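Local coordinates for protein OBCA, Oxalate Biosynthetic Component A (Burkholderia glumae, PDB 4NNB) that combines a TIM-barrel domain with an N-terminal domain and holds a magnesium ion and an oxaloacetate ion in one pocket, at residues P118-L123 against R484-V489; R233-I236 against G242-T245; R436-F441 against G466-R471. All coordinates share one frame; numbering follows the deposited sequence.

Contact 3 belongs to the barrel: it ties the end of helix 416-440 to the residues that lead into barrel strand 469-472. Contact 1 opens earliest and closes last along the chain, bringing helix 117-121 of the N-terminal region together with the loop that follows strand 479-481, so both other contacts lie between its segments. Contact 2 is a local hairpin that comes soon after barrel strand 222-229, which carries the magnesium ligands His-224 and His-226. Centre to centre, contact 1 lies about 34 Å from contact 2 and 39 Å from contact 3. Contacts 2 and 3, about 47 Å apart, occupy opposite sides of the chain's centre. The three contacts are thus separate fastenings, and contact 1 joins regions distant in sequence.

Contact 1. Residues P118-L123 against R484-V489; sequences PWLAAL and RVPGGV
Pro-486 packs its ring against Leu-120 and Ala-121, so that the outer corner of a type II beta turn rests on the short helix 117-121. The turn runs from Val-485 to Gly-488 and is closed by the bond from Gly-488 N to Val-485 O (2.9 Å). It illustrates the textbook preference of this turn for proline followed by glycine at its two central positions: Pro-486 supplies the fixed backbone angle, and Gly-487 takes up the positive phi of 89°.

The proline ring meets the helix by its far edge. Pro-486 CG lies 3.8 Å from Leu-120 CB, over the root of that side chain, and 4.3 Å from Ala-121 CB. Beyond CB, Leu-120 turns beside its own backbone N, with CG anti to the carbonyl carbon (chi1 -71°), and the side chain continues into the interior and touches Ile-131 and Val-132 of helix 125-137. Val-485 meets Val-132 as well, and both it and Leu-120 reach Leu-148, so one apolar cluster lies behind the contact. No hydrogen bond joins the two segments; close by, Lys-117 NZ donates to Arg-484 O. The apolar contact continues inward from the proline through the methyl groups Leu-120 CD1 and Val-485 CG2, 4.3 Å apart.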
# COMPACT_ATOMS: atom_id res chain seq x y z
N PRO A 118 -18.50 21.52 -10.04
CA PRO A 118 -19.37 22.34 -9.18
C PRO A 118 -20.26 21.53 -8.22
O PRO A 118 -20.63 22.07 -7.17
CB PRO A 118 -20.24 23.12 -10.17
CG PRO A 118 -19.48 23.11 -11.46
CD PRO A 118 -18.74 21.79 -11.47
N TRP A 119 -20.59 20.29 -8.55
CA TRP A 119 -21.37 19.48 -7.62
C TRP A 119 -20.57 19.19 -6.35
O TRP A 119 -21.09 19.30 -5.24
CB TRP A 119 -21.78 18.15 -8.24
CG TRP A 119 -22.80 18.25 -9.30
CD1 TRP A 119 -23.23 19.39 -9.92
CD2 TRP A 119 -23.52 17.17 -9.89
NE1 TRP A 119 -24.18 19.08 -10.86
CE2 TRP A 119 -24.37 17.73 -10.86
CE3 TRP A 119 -23.52 15.79 -9.70
CZ2 TRP A 119 -25.22 16.95 -11.64
CZ3 TRP A 119 -24.37 15.02 -10.46
CH2 TRP A 119 -25.21 15.60 -11.42
N LEU A 120 -19.31 18.82 -6.54
CA LEU A 120 -18.45 18.46 -5.42
C LEU A 120 -18.04 19.71 -4.67
O LEU A 120 -17.78 19.67 -3.46
CB LEU A 120 -17.21 17.72 -5.92
CG LEU A 120 -17.41 16.30 -6.46
CD1 LEU A 120 -16.22 15.86 -7.32
CD2 LEU A 120 -17.59 15.34 -5.31
N ALA A 121 -17.97 20.82 -5.38
CA ALA A 121 -17.52 22.08 -4.79
C ALA A 121 -18.59 22.66 -3.87
O ALA A 121 -18.30 23.53 -3.05
CB ALA A 121 -17.14 23.08 -5.87
N ALA A 122 -19.81 22.15 -4.01
CA ALA A 122 -20.94 22.54 -3.17
C ALA A 122 -20.85 21.93 -1.77
O ALA A 122 -21.68 22.22 -0.91
CB ALA A 122 -22.24 22.13 -3.84
N LEU A 123 -19.83 21.10 -1.54
CA LEU A 123 -19.74 20.38 -0.29
C LEU A 123 -18.52 20.80 0.53
O LEU A 123 -17.60 21.43 0.01
CB LEU A 123 -19.67 18.87 -0.56
CG LEU A 123 -20.73 18.37 -1.53
CD1 LEU A 123 -20.47 16.93 -1.92
CD2 LEU A 123 -22.10 18.51 -0.90
N ARG A 484 -6.76 19.61 -8.80
CA ARG A 484 -7.87 19.85 -9.74
C ARG A 484 -9.23 19.51 -9.14
O ARG A 484 -10.25 20.11 -9.51
CB ARG A 484 -7.66 19.03 -11.01
CG ARG A 484 -6.35 19.31 -11.73
CD ARG A 484 -6.14 18.34 -12.88
NE ARG A 484 -6.12 16.95 -12.44
CZ ARG A 484 -5.91 15.90 -13.24
NH1 ARG A 484 -5.68 16.09 -14.53
NH2 ARG A 484 -5.94 14.67 -12.75
N VAL A 485 -9.26 18.55 -8.22
CA VAL A 485 -10.53 18.02 -7.74
C VAL A 485 -10.85 18.58 -6.36
O VAL A 485 -9.95 18.74 -5.52
CB VAL A 485 -10.55 16.45 -7.75
CG1 VAL A 485 -9.72 15.87 -6.60
CG2 VAL A 485 -11.97 15.91 -7.73
N PRO A 486 -12.13 18.94 -6.12
CA PRO A 486 -12.48 19.40 -4.78
C PRO A 486 -12.14 18.34 -3.74
O PRO A 486 -12.29 17.14 -4.01
CB PRO A 486 -14.00 19.60 -4.86
CG PRO A 486 -14.23 19.99 -6.30
CD PRO A 486 -13.21 19.17 -7.09
N GLY A 487 -11.68 18.78 -2.57
CA GLY A 487 -11.18 17.86 -1.56
C GLY A 487 -9.69 17.58 -1.72
O GLY A 487 -9.01 17.25 -0.75
N GLY A 488 -9.20 17.68 -2.95
CA GLY A 488 -7.77 17.61 -3.24
C GLY A 488 -7.07 16.25 -3.19
O GLY A 488 -5.85 16.19 -3.39
N VAL A 489 -7.82 15.18 -2.92
CA VAL A 489 -7.24 13.83 -2.79
C VAL A 489 -8.06 12.80 -3.58
O VAL A 489 -9.28 12.92 -3.68
CB VAL A 489 -7.16 13.38 -1.31
CG1 VAL A 489 -6.57 11.95 -1.17
CG2 VAL A 489 -6.34 14.38 -0.49

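Contact 2. Residues R233-I236 against G242-T245; sequences RRRI and GVVT
Ile-236 N donates to Val-244 O at 2.7 Å, the shorter of the two backbone bonds that join these strands. The return bond, from Val-244 N to Ile-236 O, spans 2.9 Å, and together they make Ile-236 and Val-244 an antiparallel hydrogen-bonded pair. Ile-236 O has a second, softer neighbour in the CA-H of Val-243, with CA 3.5 Å away. The next pair along, Arg-235 with Thr-245, is non-hydrogen-bonded, their CA atoms drawing in to 4.5 Å.

The side chains divide between the two faces. On the face of Arg-235 and Thr-245, the arginine does not reach straight across to its paired threonine but spreads over Val-243, the two side chains crossing at about a right angle. Its chain bends at chi3 (64°), which turns the guanidinium flat above the valine: Val-243 CG1 sits over the centre of the group, 3.5 Å from Arg-235 CZ, while Val-243 CG2 touches Arg-235 NH2 at 3.4 Å. This is an apolar methyl under a charged plane, with no hydrogen bond between them.

Thr-245 separates its two branches. Thr-245 CG2, anti to the backbone N, meets Arg-233 CG at 3.8 Å and also lies over one face of the Arg-233 guanidinium, toward its rim. OG1 is hydrogen-bonded to Glu-24, which links the hairpin to the N-terminal part of the chain. On the face away from Arg-235 and Thr-245, Val-244 is buried against Ala-25 and Trp-54. Two adjacent antiparallel strands, 234-238 and 242-246, joined by the short connection 239-241, make this a beta hairpin at the surface, with Val-244 as its buried residue.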
# COMPACT_ATOMS: atom_id res chain seq x y z
N ARG A 233 -9.58 -18.12 -4.94
CA ARG A 233 -10.54 -17.34 -5.72
C ARG A 233 -11.79 -18.17 -6.03
O ARG A 233 -11.69 -19.29 -6.50
CB ARG A 233 -9.92 -16.85 -7.03
CG ARG A 233 -10.94 -16.54 -8.12
CD ARG A 233 -10.27 -16.15 -9.43
NE ARG A 233 -9.63 -14.84 -9.33
CZ ARG A 233 -9.93 -13.80 -10.10
NH1 ARG A 233 -10.86 -13.91 -11.04
NH2 ARG A 233 -9.29 -12.65 -9.95
N ARG A 234 -12.97 -17.62 -5.75
CA ARG A 234 -14.20 -18.34 -6.06
C ARG A 234 -15.31 -17.38 -6.47
O ARG A 234 -15.48 -16.30 -5.89
CB ARG A 234 -14.63 -19.22 -4.88
CG ARG A 234 -15.12 -18.46 -3.68
CD ARG A 234 -14.96 -19.24 -2.38
NE ARG A 234 -15.21 -18.37 -1.23
CZ ARG A 234 -15.15 -18.76 0.04
NH1 ARG A 234 -14.84 -20.01 0.35
NH2 ARG A 234 -15.39 -17.89 1.01
N ARG A 235 -16.06 -17.78 -7.50
CA ARG A 235 -17.13 -16.96 -8.05
C ARG A 235 -18.47 -17.32 -7.40
O ARG A 235 -18.90 -18.47 -7.44
CB ARG A 235 -17.22 -17.17 -9.57
CG ARG A 235 -16.08 -16.52 -10.35
CD ARG A 235 -16.02 -17.03 -11.79
NE ARG A 235 -17.20 -16.68 -12.57
CZ ARG A 235 -17.36 -15.51 -13.18
NH1 ARG A 235 -16.43 -14.57 -13.10
NH2 ARG A 235 -18.47 -15.28 -13.86
N ILE A 236 -19.11 -16.32 -6.78
CA ILE A 236 -20.41 -16.51 -6.15
C ILE A 236 -21.50 -15.93 -7.05
O ILE A 236 -21.48 -14.75 -7.37
CB ILE A 236 -20.47 -15.82 -4.78
CG1 ILE A 236 -19.36 -16.34 -3.86
CG2 ILE A 236 -21.83 -16.03 -4.13
CD1 ILE A 236 -19.36 -15.69 -2.49
N GLY A 242 -25.87 -11.16 -10.68
CA GLY A 242 -24.71 -11.62 -11.42
C GLY A 242 -23.64 -12.20 -10.51
O GLY A 242 -23.90 -12.57 -9.37
N VAL A 243 -22.42 -12.27 -11.02
CA VAL A 243 -21.33 -12.91 -10.30
C VAL A 243 -20.47 -11.92 -9.51
O VAL A 243 -20.08 -10.86 -10.02
CB VAL A 243 -20.42 -13.72 -11.26
CG1 VAL A 243 -19.33 -14.45 -10.49
CG2 VAL A 243 -21.26 -14.70 -12.07
N VAL A 244 -20.19 -12.26 -8.26
CA VAL A 244 -19.22 -11.55 -7.46
C VAL A 244 -18.06 -12.53 -7.17
O VAL A 244 -18.30 -13.72 -6.92
CB VAL A 244 -19.89 -11.00 -6.17
CG1 VAL A 244 -18.88 -10.81 -5.07
CG2 VAL A 244 -20.62 -9.68 -6.48
N THR A 245 -16.82 -12.05 -7.25
CA THR A 245 -15.64 -12.89 -7.03
C THR A 245 -15.00 -12.55 -5.69
O THR A 245 -14.68 -11.39 -5.44
CB THR A 245 -14.61 -12.66 -8.13
OG1 THR A 245 -15.24 -12.81 -9.41
CG2 THR A 245 -13.43 -13.64 -8.02

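Contact 3. Residues R436-F441 against G466-R471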
# COMPACT_ATOMS: atom_id res chain seq x y z
N ARG A 436 22.23 7.10 14.81
CA ARG A 436 22.72 5.81 15.32
C ARG A 436 23.12 4.92 14.17
O ARG A 436 24.16 4.28 14.20
CB ARG A 436 21.67 5.11 16.18
CG ARG A 436 21.50 5.70 17.58
CD ARG A 436 20.55 4.84 18.40
NE ARG A 436 21.15 3.54 18.73
CZ ARG A 436 20.45 2.49 19.14
NH1 ARG A 436 19.13 2.57 19.25
NH2 ARG A 436 21.06 1.35 19.42
N LEU A 437 22.29 4.89 13.12
CA LEU A 437 22.60 4.06 11.96
C LEU A 437 23.86 4.56 11.24
O LEU A 437 24.71 3.75 10.85
CB LEU A 437 21.38 3.98 11.01
CG LEU A 437 20.10 3.31 11.56
CD1 LEU A 437 18.93 3.43 10.57
CD2 LEU A 437 20.35 1.85 11.90
N ARG A 438 23.98 5.88 11.08
CA ARG A 438 25.16 6.45 10.40
C ARG A 438 26.44 6.22 11.20
O ARG A 438 27.50 6.01 10.62
CB ARG A 438 25.00 7.95 10.17
CG ARG A 438 23.82 8.36 9.33
CD ARG A 438 23.99 7.93 7.91
NE ARG A 438 23.10 8.70 7.04
CZ ARG A 438 22.89 8.41 5.76
NH1 ARG A 438 23.49 7.36 5.21
NH2 ARG A 438 22.06 9.17 5.05
N ALA A 439 26.34 6.29 12.52
CA ALA A 439 27.50 6.10 13.38
C ALA A 439 28.00 4.65 13.27
O ALA A 439 29.20 4.40 13.20
CB ALA A 439 27.18 6.47 14.83
N SER A 440 27.07 3.70 13.25
CA SER A 440 27.47 2.30 13.22
C SER A 440 27.85 1.85 11.83
O SER A 440 28.65 0.93 11.67
CB SER A 440 26.36 1.39 13.77
OG SER A 440 26.15 1.64 15.14
N PHE A 441 27.25 2.49 10.83
CA PHE A 441 27.51 2.12 9.44
C PHE A 441 27.84 3.36 8.62
O PHE A 441 26.96 3.93 7.97
CB PHE A 441 26.28 1.43 8.83
CG PHE A 441 25.84 0.20 9.58
CD1 PHE A 441 26.42 -1.04 9.31
CD2 PHE A 441 24.86 0.27 10.55
CE1 PHE A 441 26.02 -2.18 10.01
CE2 PHE A 441 24.45 -0.87 11.26
CZ PHE A 441 25.03 -2.10 10.97
N GLY A 466 18.69 14.34 5.67
CA GLY A 466 19.81 14.00 4.82
C GLY A 466 19.73 12.58 4.28
O GLY A 466 20.76 11.95 3.99
N LEU A 467 18.50 12.09 4.13
CA LEU A 467 18.31 10.71 3.67
C LEU A 467 18.71 10.50 2.22
O LEU A 467 18.76 11.44 1.42
CB LEU A 467 16.86 10.26 3.90
CG LEU A 467 16.47 10.22 5.37
CD1 LEU A 467 15.17 9.43 5.57
CD2 LEU A 467 17.60 9.62 6.23
N ASP A 468 18.99 9.25 1.87
CA ASP A 468 19.44 8.88 0.54
C ASP A 468 18.33 8.41 -0.38
O ASP A 468 18.55 8.19 -1.56
CB ASP A 468 20.47 7.77 0.66
CG ASP A 468 21.57 8.13 1.60
OD1 ASP A 468 22.47 8.87 1.18
OD2 ASP A 468 21.52 7.70 2.77
N GLY A 469 17.13 8.25 0.16
CA GLY A 469 16.06 7.70 -0.66
C GLY A 469 14.69 7.92 -0.08
O GLY A 469 14.55 8.20 1.11
N ILE A 470 13.68 7.77 -0.93
CA ILE A 470 12.28 7.85 -0.52
C ILE A 470 11.52 6.73 -1.22
O ILE A 470 11.74 6.47 -2.40
CB ILE A 470 11.66 9.22 -0.91
CG1 ILE A 470 12.25 10.35 -0.08
CG2 ILE A 470 10.13 9.22 -0.71
CD1 ILE A 470 11.83 11.73 -0.58
N ARG A 471 10.63 6.08 -0.48
CA ARG A 471 9.82 5.00 -1.03
C ARG A 471 8.36 5.43 -1.09
O ARG A 471 7.85 6.08 -0.16
CB ARG A 471 9.97 3.72 -0.16
CG ARG A 471 8.80 2.74 -0.25
CD ARG A 471 9.14 1.36 0.38
NE ARG A 471 7.96 0.77 1.00
CZ ARG A 471 7.95 -0.39 1.66
NH1 ARG A 471 9.05 -1.13 1.78
NH2 ARG A 471 6.81 -0.81 2.20
O HOH W 1 21.88 11.28 7.13
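Arg-438 and Asp-468 approach from opposite directions, and their flat groups meet with planes 90° apart. The carboxylate therefore does not lie side by side with the guanidinium in the familiar two-oxygen pairing. Instead a single oxygen, OD2, stands at the guanidinium edge near its plane. Arg-438 NH2 forms the main salt-bridge bond to Asp-468 OD2 at 2.8 Å, reaching it on its syn side but 33° out of the carboxylate plane. Arg-438 NH1 adds a weak bond to the same oxygen, Asp-468 OD2, at 3.2 Å. The arginine reaches this place from the last turns of helix 416-440 by folding its chain at chi2 (-68°).

On another part of the guanidinium edge, a water accepts from Arg-438 NE at 2.9 Å and makes a weak bond to Gly-466 O. Gly-466 ends helix 458-465 in a Schellman motif, and two residues later Asp-468 leads into strand 469-472. The contact thus sits where helices hand over to strands in the parallel barrel, at the strand starts.

Both groups have second partners: Arg-438 NH1 is bonded to Ser-444 OG, and Ile-446 N of the neighbouring strand 444-449 donates to Asp-468 OD2. With three N-H groups gripping OD2 of a buried residue, the arrangement probably stabilises Asp-468 as a carboxylate.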